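Glycosyl hydrolase (Bacteroides ovatus, PDB 3QC2) is of unknown function but belongs to a clan of carbohydrate-active enzymes and probably adopts their five-bladed beta-propeller fold. Local coordinates at residues P107-D110 / S111-L115. Residues are numbered along the deposited sequence; the frame is centred on the assembly and turned at random.
Sequences PDND and SQKEL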
# COMPACT_ATOMS: atom_id res chain seq x y z
N PRO A 107 -8.94 -15.90 -3.15
CA PRO A 107 -9.44 -16.41 -4.43
C PRO A 107 -10.43 -17.53 -4.17
O PRO A 107 -10.25 -18.33 -3.24
CB PRO A 107 -8.18 -16.92 -5.12
CG PRO A 107 -7.21 -17.17 -4.03
CD PRO A 107 -7.50 -16.16 -2.98
N ASP A 108 -11.48 -17.60 -4.98
CA ASP A 108 -12.53 -18.58 -4.77
C ASP A 108 -13.14 -18.91 -6.12
O ASP A 108 -12.81 -18.28 -7.14
CB ASP A 108 -13.58 -17.95 -3.83
CG ASP A 108 -14.58 -18.94 -3.28
OD1 ASP A 108 -14.55 -20.14 -3.67
OD2 ASP A 108 -15.40 -18.53 -2.45
N ASN A 109 -14.03 -19.90 -6.14
CA ASN A 109 -14.71 -20.29 -7.38
C ASN A 109 -15.75 -19.20 -7.77
O ASN A 109 -16.96 -19.43 -7.76
CB ASN A 109 -15.37 -21.67 -7.24
CG ASN A 109 -15.82 -22.25 -8.60
OD1 ASN A 109 -15.33 -21.85 -9.67
ND2 ASN A 109 -16.74 -23.21 -8.55
N ASP A 110 -15.23 -18.02 -8.12
CA ASP A 110 -16.06 -16.88 -8.50
C ASP A 110 -15.61 -16.37 -9.87
O ASP A 110 -14.79 -17.01 -10.53
CB ASP A 110 -15.99 -15.78 -7.40
CG ASP A 110 -14.55 -15.31 -7.11
OD1 ASP A 110 -13.67 -15.41 -8.01
OD2 ASP A 110 -14.31 -14.84 -5.97
N SER A 111 -16.12 -15.22 -10.29
CA SER A 111 -15.80 -14.66 -11.61
C SER A 111 -14.30 -14.30 -11.86
O SER A 111 -13.88 -14.16 -13.01
CB SER A 111 -16.66 -13.42 -11.87
OG SER A 111 -16.37 -12.39 -10.93
N GLN A 112 -13.50 -14.17 -10.79
CA GLN A 112 -12.08 -13.77 -10.92
C GLN A 112 -11.06 -14.93 -10.76
O GLN A 112 -9.86 -14.68 -10.72
CB GLN A 112 -11.76 -12.67 -9.90
CG GLN A 112 -12.78 -11.52 -9.86
CD GLN A 112 -12.90 -10.79 -11.17
OE1 GLN A 112 -11.90 -10.51 -11.82
NE2 GLN A 112 -14.13 -10.45 -11.56
N LYS A 113 -11.54 -16.18 -10.68
CA LYS A 113 -10.65 -17.34 -10.47
C LYS A 113 -9.42 -17.38 -11.40
O LYS A 113 -8.30 -17.62 -10.94
CB LYS A 113 -11.43 -18.67 -10.61
CG LYS A 113 -10.52 -19.94 -10.47
CD LYS A 113 -11.27 -21.26 -10.70
CE LYS A 113 -10.30 -22.51 -10.67
NZ LYS A 113 -9.13 -22.37 -11.61
N GLU A 114 -9.64 -17.16 -12.70
CA GLU A 114 -8.55 -17.18 -13.72
C GLU A 114 -7.53 -16.10 -13.48
O GLU A 114 -6.36 -16.24 -13.86
CB GLU A 114 -9.12 -17.01 -15.15
CG GLU A 114 -8.04 -17.02 -16.29
CD GLU A 114 -8.59 -16.62 -17.64
OE1 GLU A 114 -9.73 -16.12 -17.72
OE2 GLU A 114 -7.86 -16.79 -18.64
N LEU A 115 -7.96 -14.98 -12.89
CA LEU A 115 -7.06 -13.84 -12.65
C LEU A 115 -6.38 -13.90 -11.29
O LEU A 115 -5.30 -13.33 -11.12
CB LEU A 115 -7.84 -12.53 -12.76
CG LEU A 115 -8.66 -12.30 -14.01
CD1 LEU A 115 -9.30 -10.90 -13.97
CD2 LEU A 115 -7.80 -12.48 -15.27
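Asp110 and Lys113 bracket a type I beta turn closed by a weak bond from Lys113 N to Asp110 O (3.4 Å), which shares Asp110 with an inverse gamma turn centred on Asn109, in which Asp110 N binds Asp108 O at 2.6 Å. The Asp110 carboxylate carries the side-chain part of the contact. CG sits between the backbone N and the carbonyl carbon (chi1 57°), which turns OD1 forward along the chain, where it accepts Gln112 N at 3.0 Å, a donor that approaches from above the carboxylate plane, 41° out of it. OD1 also lies 3.1 Å from Asp108 O, two acceptors that would disfavour each other; OD2 forms a salt bridge with Lys161, tying the turn to strand 160-164. On the following residues, Gln112 bends at chi2, and its NE2 donates to Ser111 OG (3.0 Å), while OE1 takes a bond from Gln140. Lys113 sets its CB against two carbonyl oxygens, Asp110 O at 3.7 Å and Asp108 O at 3.8 Å, and its aliphatic chain then runs past the Asn109 side chain. The bond from Gln112 N to Asp110 OD1 closes an Asx turn that shares Asp110 and the next two residues with the type I turn, a compact surface entry into the short helix 113-116, with Gln112 as N-cap, between strands 98-99 and 120-128 of successive sheets.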